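Local structure of bifunctional GH43-CE protein (Bacteroides eggerthii, 6MLY) at residues A[564-569]-A[581-586]; A[596-601]-A[635-640]; A[603-608]-A[620-625]; A[641-646]-A[653-658]; A[698-703]-A[713-718]. The protein combines a family 43 glycoside hydrolase region, probably acting as a xylan 1,4-beta-xylosidase, with a carbohydrate esterase region of the alpha/beta-hydrolase clan. All coordinates share one frame; numbering follows the deposited sequence.

Contact 1: A[564-569]-A[581-586]; sequences QAAFQV and VVSINH
A566 and S583 meet where helix 564-569 lies over strand 581-584, running roughly against it at 143° with the axes 7.8 Å apart. At S583 the contact is one of van der Waals touch: the methyl CB of A566 rests against the hydroxyl OG of S583 at 3.3 Å, an oxygen whose bonding is done elsewhere. With its OG trans to the backbone N (chi1 -161°), S583 has hydrogen-bond partners in the carbonyls of K563, just ahead of the helix segment, and of L551 on the neighbouring strand. K563 is the stronger, and the one proton is probably shared between them, so this buried hydroxyl helps tie the start of the helix to the sheet.

The apolar part lies one residue further along the helix. F567 presents the edge of its ring, through CD1, to CG1 of V581 at 4.2 Å, the methyl lying near the ring plane and the two side chains crossing at about a right angle. A trans chi1 of -174° carries the ring to that place, where it also stacks on the ring of Y537.

Within the helix, NE2 of Q568 donates to OE1 of Q564 at 3.0 Å, in the carbonyl plane and on a lone pair.

Helix 563-577 is the crossover of a beta-alpha-beta unit: strand 546-552 leads into it, and strand 579-584 follows and pairs in parallel with 546-552. V582 and I584 point to the other face of the sheet, where they pack against I608 and A604 of helix 596-610, so that strand 579-584 is sandwiched between two helices.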
# COMPACT_ATOMS: atom_id res chain seq x y z
N GLN A 564 11.14 3.10 11.54
CA GLN A 564 11.53 3.34 10.14
C GLN A 564 12.94 3.95 10.08
O GLN A 564 13.71 3.63 9.18
CB GLN A 564 10.49 4.23 9.45
CG GLN A 564 10.89 4.73 8.07
CD GLN A 564 11.06 3.64 7.04
OE1 GLN A 564 11.97 3.70 6.18
NE2 GLN A 564 10.17 2.64 7.09
N ALA A 565 13.26 4.82 11.04
CA ALA A 565 14.58 5.50 11.12
C ALA A 565 15.70 4.50 11.43
O ALA A 565 16.81 4.62 10.92
CB ALA A 565 14.55 6.61 12.15
N ALA A 566 15.40 3.52 12.29
CA ALA A 566 16.33 2.47 12.69
C ALA A 566 16.70 1.60 11.49
O ALA A 566 17.84 1.15 11.37
CB ALA A 566 15.72 1.64 13.80
N PHE A 567 15.73 1.36 10.60
CA PHE A 567 15.93 0.51 9.43
C PHE A 567 16.94 1.16 8.46
O PHE A 567 17.83 0.48 7.94
CB PHE A 567 14.60 0.23 8.72
CG PHE A 567 14.74 -0.76 7.59
CD1 PHE A 567 15.00 -2.10 7.86
CD2 PHE A 567 14.64 -0.36 6.27
CE1 PHE A 567 15.15 -3.01 6.82
CE2 PHE A 567 14.79 -1.27 5.24
CZ PHE A 567 15.04 -2.60 5.51
N GLN A 568 16.79 2.47 8.23
CA GLN A 568 17.61 3.19 7.26
C GLN A 568 19.08 3.16 7.68
O GLN A 568 19.96 3.26 6.83
CB GLN A 568 17.09 4.62 7.08
CG GLN A 568 15.81 4.69 6.27
CD GLN A 568 15.14 6.04 6.35
OE1 GLN A 568 15.77 7.08 6.15
NE2 GLN A 568 13.85 6.03 6.64
N VAL A 569 19.33 3.02 8.99
CA VAL A 569 20.68 3.04 9.58
C VAL A 569 21.33 1.65 9.46
O VAL A 569 22.48 1.55 9.02
CB VAL A 569 20.64 3.49 11.06
CG1 VAL A 569 22.02 3.48 11.68
CG2 VAL A 569 20.00 4.87 11.21
N VAL A 581 15.41 -8.94 9.55
CA VAL A 581 15.49 -7.72 10.34
C VAL A 581 14.09 -7.40 10.88
O VAL A 581 13.10 -7.61 10.18
CB VAL A 581 16.07 -6.56 9.50
CG1 VAL A 581 16.16 -5.27 10.29
CG2 VAL A 581 17.42 -6.92 8.90
N VAL A 582 14.04 -6.92 12.13
CA VAL A 582 12.79 -6.61 12.82
C VAL A 582 12.98 -5.32 13.62
O VAL A 582 13.28 -5.37 14.81
CB VAL A 582 12.33 -7.75 13.75
CG1 VAL A 582 11.02 -7.41 14.46
CG2 VAL A 582 12.21 -9.08 13.03
N SER A 583 12.79 -4.16 12.98
CA SER A 583 12.75 -2.91 13.73
C SER A 583 11.40 -2.83 14.47
O SER A 583 10.35 -3.12 13.89
CB SER A 583 12.97 -1.71 12.86
OG SER A 583 13.34 -0.59 13.65
N ILE A 584 11.45 -2.43 15.74
CA ILE A 584 10.29 -2.43 16.62
C ILE A 584 10.05 -1.01 17.15
O ILE A 584 10.96 -0.18 17.13
CB ILE A 584 10.47 -3.44 17.77
CG1 ILE A 584 11.49 -2.96 18.81
CG2 ILE A 584 10.83 -4.82 17.23
CD1 ILE A 584 11.59 -3.85 20.03
N ASN A 585 8.82 -0.77 17.62
CA ASN A 585 8.46 0.42 18.38
C ASN A 585 8.35 0.06 19.87
O ASN A 585 8.22 -1.12 20.23
CB ASN A 585 7.15 1.06 17.89
CG ASN A 585 7.30 1.93 16.65
OD1 ASN A 585 8.40 2.37 16.30
ND2 ASN A 585 6.19 2.20 16.00
N HIS A 586 8.41 1.08 20.72
CA HIS A 586 8.11 0.96 22.13
C HIS A 586 7.30 2.19 22.57
O HIS A 586 7.41 3.24 21.96
CB HIS A 586 9.41 0.81 22.94
CG HIS A 586 10.28 2.02 22.90
ND1 HIS A 586 10.02 3.15 23.66
CD2 HIS A 586 11.41 2.29 22.21
CE1 HIS A 586 10.95 4.06 23.43
NE2 HIS A 586 11.82 3.55 22.54

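Contact 2: A[596-601]-A[635-640]; sequences AQINDV and SLAGTT. With NA (sodium ion), chain H.
I598 and A637 mark the nearest approach of the two backbones, their CA atoms 7.0 Å apart, where helices 596-601 and 635-639 cross at -67° with 10.3 Å between the axes. I598 does most of the touching. Its CG1, trans to the backbone N (chi1 -174°), extends toward the second helix and carries CD1 to 3.8 Å from the backbone N of A637 and 4.1 Å from that residue's CB. L636 comes in at about a right angle to this chain and lays CD2 against I598 CG1 at 3.9 Å. One turn on, V601 adds CG1, which reaches A637 CB at 4.1 Å. The small alanine is therefore met by two branched side chains, and the side-chain contacts are all apolar and buried.

Polar work is done at the end of the second helix. T640 OG1 is hydrogen-bonded to K602 NZ, while T639 turns its carbonyl O to the sodium ion at 2.4 Å, in a site that also includes Y720 O, D722 OD1 and D725 OD2. Helix 629-639 directly follows strand 621-627, consistent with the helix that follows the nucleophile elbow in alpha/beta-hydrolases.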
# COMPACT_ATOMS: atom_id res chain seq x y z
N ALA A 596 7.63 0.04 31.27
CA ALA A 596 6.83 -0.14 30.04
C ALA A 596 7.74 -0.43 28.83
O ALA A 596 7.44 -1.31 28.02
CB ALA A 596 6.00 1.09 29.79
N GLN A 597 8.86 0.29 28.75
CA GLN A 597 9.73 0.32 27.56
C GLN A 597 10.42 -1.04 27.37
O GLN A 597 10.57 -1.51 26.25
CB GLN A 597 10.76 1.45 27.67
CG GLN A 597 10.17 2.84 27.44
CD GLN A 597 9.12 3.23 28.46
OE1 GLN A 597 9.15 2.81 29.61
NE2 GLN A 597 8.18 4.06 28.03
N ILE A 598 10.84 -1.67 28.48
CA ILE A 598 11.53 -2.97 28.43
C ILE A 598 10.49 -4.09 28.29
O ILE A 598 10.72 -5.08 27.59
CB ILE A 598 12.49 -3.16 29.64
CG1 ILE A 598 13.32 -4.44 29.52
CG2 ILE A 598 11.75 -3.10 30.97
CD1 ILE A 598 14.20 -4.52 28.30
N ASN A 599 9.33 -3.89 28.95
CA ASN A 599 8.13 -4.75 28.82
C ASN A 599 7.72 -4.92 27.35
O ASN A 599 7.25 -5.99 26.95
CB ASN A 599 6.95 -4.20 29.63
CG ASN A 599 7.05 -4.46 31.12
OD1 ASN A 599 8.06 -4.96 31.61
ND2 ASN A 599 6.00 -4.11 31.85
N ASP A 600 7.90 -3.85 26.56
CA ASP A 600 7.53 -3.86 25.16
C ASP A 600 8.56 -4.68 24.37
O ASP A 600 8.18 -5.52 23.55
CB ASP A 600 7.38 -2.44 24.61
CG ASP A 600 6.11 -1.73 25.06
OD1 ASP A 600 5.26 -2.37 25.72
OD2 ASP A 600 5.98 -0.53 24.75
N VAL A 601 9.84 -4.42 24.62
CA VAL A 601 10.93 -5.09 23.90
C VAL A 601 10.77 -6.60 24.05
O VAL A 601 10.77 -7.33 23.06
CB VAL A 601 12.31 -4.62 24.40
CG1 VAL A 601 13.44 -5.46 23.83
CG2 VAL A 601 12.53 -3.15 24.08
N SER A 635 20.53 -3.37 25.54
CA SER A 635 21.48 -3.81 26.56
C SER A 635 20.73 -4.44 27.75
O SER A 635 21.04 -5.56 28.15
CB SER A 635 22.36 -2.68 27.01
OG SER A 635 23.20 -2.25 25.94
N LEU A 636 19.74 -3.70 28.27
CA LEU A 636 18.93 -4.12 29.43
C LEU A 636 18.21 -5.44 29.11
O LEU A 636 18.02 -6.26 30.00
CB LEU A 636 17.92 -3.01 29.76
CG LEU A 636 17.11 -3.19 31.04
CD1 LEU A 636 18.00 -3.10 32.26
CD2 LEU A 636 15.99 -2.17 31.13
N ALA A 637 17.82 -5.61 27.84
CA ALA A 637 17.28 -6.87 27.32
C ALA A 637 18.34 -7.97 27.39
O ALA A 637 18.04 -9.09 27.77
CB ALA A 637 16.79 -6.67 25.91
N GLY A 638 19.58 -7.63 27.01
CA GLY A 638 20.74 -8.53 27.03
C GLY A 638 21.03 -9.12 28.40
O GLY A 638 21.27 -10.33 28.53
N THR A 639 21.00 -8.29 29.45
CA THR A 639 21.44 -8.73 30.77
C THR A 639 20.29 -9.38 31.55
O THR A 639 20.55 -10.01 32.59
CB THR A 639 22.12 -7.59 31.56
OG1 THR A 639 21.18 -6.56 31.84
CG2 THR A 639 23.30 -6.99 30.84
N THR A 640 19.05 -9.27 31.05
CA THR A 640 17.88 -9.72 31.83
C THR A 640 17.24 -10.98 31.23
O THR A 640 16.14 -11.36 31.63
CB THR A 640 16.87 -8.57 32.00
OG1 THR A 640 16.45 -8.13 30.72
CG2 THR A 640 17.47 -7.42 32.79
NA NA H . 21.54 -11.70 34.00

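Contact 3: A[603-608]-A[620-625]; sequences AAIRFI and SFIGIT
I622 and I608 form the tight end of this contact: CD1 of I622 reaches CG2 of I608 at 3.9 Å and CG2 of I605 at 4.1 Å. One methyl thus touches two isoleucines a turn apart on helix 603-608. It gets there because the I622 side chain is fully stretched, CG1 trans to the carbonyl carbon (chi1 -60°) and CD1 trans again beyond it. Both helix isoleucines offer the same branch, their CG2 methyls, and each meets the I622 chain at a slant. CD1 of I608 leads away from the strand.

The axes of helix 603-608 and strand 621-625 pass at 11.0 Å, close to the usual helix-to-sheet spacing, and run nearly antiparallel, at 153°, with isoleucine side chains filling the layer between them. This is the helix-on-sheet packing of an alpha/beta-hydrolase core, in which strand 621-627 pairs in parallel with strands 546-552 and 671-675 and helix 596-610 packs on one face. F621 and T625 face the other way, against helix 775-789.

Contact is looser toward the strand's far end, where the tips of I605 and I624 approach only to 4.4 Å, CD1 to CD1. I624 has further neighbours in V550 and V672, and I605 in V669, so this part is buried too. The solvent side begins at S620, an exposed residue where the chain turns a corner ahead of the strand. On the helix, R606 points away from the strand, and its NH1 forms a long, weak ion pair with E656.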
# COMPACT_ATOMS: atom_id res chain seq x y z
N ALA A 603 8.17 -8.24 24.77
CA ALA A 603 6.91 -8.66 24.11
C ALA A 603 7.08 -8.81 22.59
O ALA A 603 6.51 -9.71 21.98
CB ALA A 603 5.81 -7.67 24.42
N ALA A 604 7.84 -7.89 21.99
CA ALA A 604 8.15 -7.96 20.56
C ALA A 604 8.92 -9.25 20.25
O ALA A 604 8.65 -9.90 19.25
CB ALA A 604 8.93 -6.74 20.14
N ILE A 605 9.85 -9.62 21.14
CA ILE A 605 10.69 -10.82 20.97
C ILE A 605 9.81 -12.07 21.14
O ILE A 605 9.91 -13.02 20.35
CB ILE A 605 11.88 -10.81 21.95
CG1 ILE A 605 12.79 -9.60 21.72
CG2 ILE A 605 12.66 -12.11 21.87
CD1 ILE A 605 13.63 -9.22 22.92
N ARG A 606 8.96 -12.07 22.18
CA ARG A 606 8.01 -13.15 22.42
C ARG A 606 7.18 -13.38 21.16
O ARG A 606 6.96 -14.52 20.77
CB ARG A 606 7.10 -12.82 23.61
CG ARG A 606 7.67 -13.19 24.97
CD ARG A 606 6.66 -13.00 26.08
NE ARG A 606 6.20 -11.62 26.18
CZ ARG A 606 6.42 -10.83 27.22
NH1 ARG A 606 6.93 -11.33 28.33
NH2 ARG A 606 6.12 -9.54 27.16
N PHE A 607 6.74 -12.29 20.52
CA PHE A 607 5.92 -12.36 19.32
C PHE A 607 6.67 -13.07 18.19
O PHE A 607 6.10 -13.90 17.48
CB PHE A 607 5.48 -10.95 18.89
CG PHE A 607 4.67 -10.92 17.62
CD1 PHE A 607 3.30 -11.15 17.65
CD2 PHE A 607 5.28 -10.69 16.40
CE1 PHE A 607 2.56 -11.13 16.48
CE2 PHE A 607 4.53 -10.67 15.23
CZ PHE A 607 3.17 -10.89 15.27
N ILE A 608 7.96 -12.72 18.03
CA ILE A 608 8.81 -13.19 16.94
C ILE A 608 8.91 -14.72 16.97
O ILE A 608 8.87 -15.35 15.92
CB ILE A 608 10.19 -12.51 17.02
CG1 ILE A 608 10.12 -11.04 16.60
CG2 ILE A 608 11.25 -13.27 16.22
CD1 ILE A 608 9.48 -10.82 15.24
N SER A 620 16.47 -19.66 16.55
CA SER A 620 17.60 -20.24 17.26
C SER A 620 18.61 -19.12 17.56
O SER A 620 19.41 -19.23 18.48
CB SER A 620 18.23 -21.38 16.49
OG SER A 620 18.99 -20.90 15.39
N PHE A 621 18.53 -18.04 16.76
CA PHE A 621 19.31 -16.83 16.95
C PHE A 621 18.40 -15.60 16.78
O PHE A 621 17.78 -15.41 15.74
CB PHE A 621 20.46 -16.79 15.94
CG PHE A 621 21.39 -15.61 16.09
CD1 PHE A 621 22.51 -15.70 16.92
CD2 PHE A 621 21.16 -14.43 15.41
CE1 PHE A 621 23.37 -14.62 17.06
CE2 PHE A 621 22.03 -13.35 15.56
CZ PHE A 621 23.13 -13.45 16.38
N ILE A 622 18.35 -14.76 17.83
CA ILE A 622 17.77 -13.42 17.79
C ILE A 622 18.80 -12.41 18.35
O ILE A 622 18.99 -12.32 19.57
CB ILE A 622 16.44 -13.37 18.57
CG1 ILE A 622 15.41 -14.34 17.99
CG2 ILE A 622 15.91 -11.94 18.64
CD1 ILE A 622 14.09 -14.37 18.73
N GLY A 623 19.46 -11.67 17.45
CA GLY A 623 20.30 -10.53 17.84
C GLY A 623 19.44 -9.31 18.16
O GLY A 623 18.23 -9.34 17.94
N ILE A 624 20.06 -8.25 18.69
CA ILE A 624 19.34 -7.01 19.01
C ILE A 624 20.36 -5.87 19.13
O ILE A 624 21.46 -6.08 19.62
CB ILE A 624 18.49 -7.16 20.29
CG1 ILE A 624 17.57 -5.96 20.50
CG2 ILE A 624 19.37 -7.42 21.50
CD1 ILE A 624 16.46 -6.21 21.49
N THR A 625 19.96 -4.68 18.69
CA THR A 625 20.83 -3.52 18.65
C THR A 625 19.99 -2.24 18.64
O THR A 625 18.78 -2.29 18.50
CB THR A 625 21.78 -3.61 17.44
OG1 THR A 625 22.63 -2.47 17.43
CG2 THR A 625 21.04 -3.72 16.13

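Contact 4: A[641-646]-A[653-658]; sequences NGVKSY and VDLEGN
V643 and L655 lie side by side and point the same way, with CG1 of V643 3.8 Å from CD1 of L655. The leucine's first torsion, chi1 -86°, sets CG trans to the carbonyl carbon and beside the backbone N, which sends the chain along the valine. The same CD1 is approached more loosely by CB of Y646 at 4.4 Å. The tyrosine ring leads away from this contact and meets Y720 edge to face. L655 also packs on I598 of helix 596-610.

The backbones close in beneath these side chains. K644 O accepts a hydrogen bond from L655 N at 2.9 Å and a second, weak one from E656 N. Further along, V653 N donates to Y646 O at 3.1 Å, and V653 lays its CG1 beside that same oxygen. These bonds link the two arms of a beta hairpin, strands 645-648 and 651-654.

On the side of K644 the charged groups face one another without joining: its NZ stays 4.4 Å from OD2 of D654, beyond a salt bridge, and the lysine is exposed. The other carboxylate oxygen of D654 faces the backbone that follows. With CG trans to the backbone N (chi1 -173°), OD1 takes weak hydrogen bonds from E656 N at 3.3 Å and G657 N at 3.0 Å, which gather the turn after the strand around the carboxylate. E656 directs its own carboxylate elsewhere, its OE2 bonding to S667 OG. The side chain of V643 comes within about 5 Å of the bound sodium ion.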
# COMPACT_ATOMS: atom_id res chain seq x y z
N ASN A 641 17.95 -11.66 30.33
CA ASN A 641 17.61 -13.02 29.90
C ASN A 641 17.19 -13.86 31.11
O ASN A 641 18.02 -14.20 31.94
CB ASN A 641 18.77 -13.71 29.18
CG ASN A 641 18.85 -13.38 27.70
OD1 ASN A 641 17.90 -12.86 27.11
ND2 ASN A 641 19.97 -13.71 27.08
N GLY A 642 15.90 -14.18 31.19
CA GLY A 642 15.38 -15.12 32.17
C GLY A 642 14.97 -14.45 33.47
O GLY A 642 14.62 -15.13 34.42
N VAL A 643 14.98 -13.11 33.49
CA VAL A 643 14.62 -12.35 34.67
C VAL A 643 13.16 -11.89 34.56
O VAL A 643 12.80 -11.16 33.63
CB VAL A 643 15.56 -11.14 34.86
CG1 VAL A 643 15.22 -10.36 36.12
CG2 VAL A 643 17.02 -11.57 34.86
N LYS A 644 12.34 -12.33 35.52
CA LYS A 644 10.93 -11.94 35.56
C LYS A 644 10.80 -10.59 36.27
O LYS A 644 10.19 -9.67 35.74
CB LYS A 644 10.07 -13.02 36.22
CG LYS A 644 8.59 -12.95 35.82
CD LYS A 644 7.64 -13.75 36.70
CE LYS A 644 6.31 -13.05 36.91
NZ LYS A 644 6.47 -11.77 37.64
N SER A 645 11.38 -10.48 37.47
CA SER A 645 11.34 -9.23 38.24
C SER A 645 12.67 -8.98 38.96
O SER A 645 13.59 -9.79 38.88
CB SER A 645 10.18 -9.22 39.20
OG SER A 645 10.52 -9.89 40.41
N TYR A 646 12.75 -7.84 39.65
CA TYR A 646 13.89 -7.49 40.49
C TYR A 646 13.50 -6.36 41.45
O TYR A 646 12.59 -5.58 41.17
CB TYR A 646 15.10 -7.10 39.64
CG TYR A 646 16.43 -7.35 40.30
CD1 TYR A 646 17.21 -6.29 40.76
CD2 TYR A 646 16.91 -8.63 40.49
CE1 TYR A 646 18.43 -6.52 41.37
CE2 TYR A 646 18.13 -8.87 41.10
CZ TYR A 646 18.90 -7.81 41.55
OH TYR A 646 20.10 -8.03 42.16
N VAL A 653 10.17 -3.95 40.23
CA VAL A 653 9.89 -3.61 38.83
C VAL A 653 9.77 -4.90 38.00
O VAL A 653 10.74 -5.62 37.82
CB VAL A 653 10.99 -2.68 38.27
CG1 VAL A 653 12.36 -3.32 38.30
CG2 VAL A 653 10.67 -2.20 36.86
N ASP A 654 8.55 -5.17 37.51
CA ASP A 654 8.27 -6.28 36.60
C ASP A 654 9.01 -6.04 35.28
O ASP A 654 8.70 -5.09 34.56
CB ASP A 654 6.76 -6.42 36.40
CG ASP A 654 6.31 -7.64 35.60
OD1 ASP A 654 7.13 -8.18 34.83
OD2 ASP A 654 5.13 -8.03 35.75
N LEU A 655 9.97 -6.91 34.95
CA LEU A 655 10.89 -6.67 33.83
C LEU A 655 10.40 -7.34 32.54
O LEU A 655 10.83 -6.94 31.47
CB LEU A 655 12.30 -7.15 34.19
CG LEU A 655 13.16 -6.14 34.94
CD1 LEU A 655 14.51 -6.74 35.30
CD2 LEU A 655 13.35 -4.86 34.13
N GLU A 656 9.54 -8.37 32.63
CA GLU A 656 9.08 -9.05 31.42
C GLU A 656 7.72 -8.48 30.97
O GLU A 656 7.59 -8.06 29.82
CB GLU A 656 9.04 -10.57 31.58
CG GLU A 656 9.04 -11.28 30.24
CD GLU A 656 9.17 -12.80 30.26
OE1 GLU A 656 8.97 -13.40 31.34
OE2 GLU A 656 9.47 -13.37 29.19
N GLY A 657 6.73 -8.50 31.86
CA GLY A 657 5.43 -7.86 31.65
C GLY A 657 4.38 -8.82 31.11
O GLY A 657 4.61 -10.02 31.04
N ASN A 658 3.23 -8.26 30.72
CA ASN A 658 2.09 -9.02 30.19
C ASN A 658 1.49 -8.28 28.99
O ASN A 658 0.27 -8.15 28.88
CB ASN A 658 0.99 -9.20 31.24
CG ASN A 658 1.50 -9.82 32.52
OD1 ASN A 658 2.12 -10.88 32.49
ND2 ASN A 658 1.26 -9.16 33.64

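Contact 5: A[698-703]-A[713-718]; sequences AALIGG and ALLNPI
L715 reaches toward I701 and L700 in a small, buried contact, and its atoms approach them step by step. L715 CB is still 5.4 Å from the nearest methyl opposite, CD2 of L700. A chi1 of 70° places CG between the backbone N and the carbonyl carbon; from there the chain splits, L715 CG itself lying 5.0 Å from I701 CG2. The branch CD2 makes the contact: L715 CD2 meets I701 CG2 at 3.6 Å and L700 CD2 at 4.2 Å, and so fits between two consecutive residues of the helix. The other branch, L715 CD1, stops 4.8 Å from L700 CD2. I701 and L715 cross at about a right angle, and L715 touches F594 as well.

Both segments belong to the long connection between strands 671-675 and 727-733 of the alpha/beta-hydrolase sheet, where the C-terminal end of helix 696-701 meets the residue just after helix 709-714. The first helix closes in the manner of a Schellman motif: G703 N bonds to A698 O at 3.1 Å, with a weaker bond from G702 N to A699 O, and G702 takes a positive phi of 60°.

Beyond L715 the chain turns again. N716 OD1 accepts from I718 N at 2.8 Å, an Asx turn in which the donor sits above the carbonyl plane, 38° out of it, and L715 O is bonded to H632 NE2.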
# COMPACT_ATOMS: atom_id res chain seq x y z
N ALA A 698 14.30 11.40 33.80
CA ALA A 698 13.29 11.85 34.76
C ALA A 698 11.87 11.62 34.21
O ALA A 698 10.95 11.25 34.95
CB ALA A 698 13.52 13.30 35.10
N ALA A 699 11.70 11.85 32.90
CA ALA A 699 10.44 11.61 32.21
C ALA A 699 10.18 10.11 32.11
O ALA A 699 9.03 9.69 32.15
CB ALA A 699 10.46 12.26 30.84
N LEU A 700 11.24 9.31 31.96
CA LEU A 700 11.13 7.87 31.70
C LEU A 700 10.62 7.13 32.94
O LEU A 700 9.90 6.16 32.82
CB LEU A 700 12.49 7.32 31.26
CG LEU A 700 12.57 5.80 31.09
CD1 LEU A 700 11.70 5.34 29.93
CD2 LEU A 700 14.02 5.35 30.91
N ILE A 701 11.04 7.58 34.13
CA ILE A 701 10.67 6.93 35.38
C ILE A 701 9.44 7.62 35.97
O ILE A 701 8.82 7.10 36.89
CB ILE A 701 11.84 6.92 36.38
CG1 ILE A 701 12.15 8.32 36.92
CG2 ILE A 701 13.07 6.27 35.76
CD1 ILE A 701 13.16 8.35 38.04
N GLY A 702 9.10 8.81 35.45
CA GLY A 702 8.04 9.62 36.01
C GLY A 702 8.34 9.98 37.45
O GLY A 702 7.60 9.62 38.36
N GLY A 703 9.47 10.67 37.64
CA GLY A 703 9.98 11.01 38.96
C GLY A 703 11.32 11.72 38.86
O GLY A 703 11.97 11.72 37.81
N ALA A 713 18.87 2.46 39.21
CA ALA A 713 19.68 1.24 39.22
C ALA A 713 18.90 0.08 38.59
O ALA A 713 19.48 -0.77 37.91
CB ALA A 713 20.10 0.90 40.64
N LEU A 714 17.58 0.06 38.81
CA LEU A 714 16.73 -1.01 38.29
C LEU A 714 16.70 -0.98 36.76
O LEU A 714 16.54 -2.04 36.15
CB LEU A 714 15.32 -0.87 38.87
CG LEU A 714 15.13 -1.44 40.28
CD1 LEU A 714 13.75 -1.10 40.82
CD2 LEU A 714 15.35 -2.95 40.30
N LEU A 715 16.85 0.20 36.15
CA LEU A 715 16.82 0.30 34.68
C LEU A 715 18.25 0.30 34.11
O LEU A 715 18.43 0.30 32.89
CB LEU A 715 16.02 1.54 34.23
CG LEU A 715 16.61 2.92 34.51
CD1 LEU A 715 17.61 3.34 33.43
CD2 LEU A 715 15.50 3.95 34.60
N ASN A 716 19.25 0.26 35.00
CA ASN A 716 20.66 0.12 34.64
C ASN A 716 20.94 -1.34 34.26
O ASN A 716 20.80 -2.23 35.10
CB ASN A 716 21.56 0.57 35.79
CG ASN A 716 23.04 0.51 35.48
OD1 ASN A 716 23.46 -0.19 34.56
ND2 ASN A 716 23.83 1.23 36.25
N PRO A 717 21.36 -1.63 33.01
CA PRO A 717 21.68 -3.00 32.60
C PRO A 717 22.79 -3.68 33.42
O PRO A 717 22.75 -4.90 33.59
CB PRO A 717 22.15 -2.88 31.14
CG PRO A 717 21.61 -1.54 30.67
CD PRO A 717 21.54 -0.67 31.91
N ILE A 718 23.76 -2.90 33.92
CA ILE A 718 24.92 -3.42 34.69
C ILE A 718 24.41 -4.33 35.83
O ILE A 718 24.97 -5.39 36.06
CB ILE A 718 25.83 -2.28 35.20
CG1 ILE A 718 26.65 -1.67 34.06
CG2 ILE A 718 26.71 -2.75 36.34
CD1 ILE A 718 27.55 -0.51 34.48

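Overall arrangement
All five contacts lie in the esterase region, not in the GH43 range that holds the predicted proton donor. Helix 596-610 ties three together: it serves contacts 2 and 3, whose centres are 11 Å apart, and its I608 CD1 meets V582 CG1 of contact 1 at 3.8 Å. The centres of contacts 2 and 4 are closer still, at 9 Å. L714 CD2 of contact 5 reaches V653 CG1 of contact 4 at 3.6 Å, and P717 O probably hydrogen-bonds T639 OG1 of contact 2, the residue whose carbonyl O binds the sodium ion. Between segments 620-625 and 635-640 lies S628, which with H768 and D736 may form a Ser-His-Asp triad, as in other esterases of this clan.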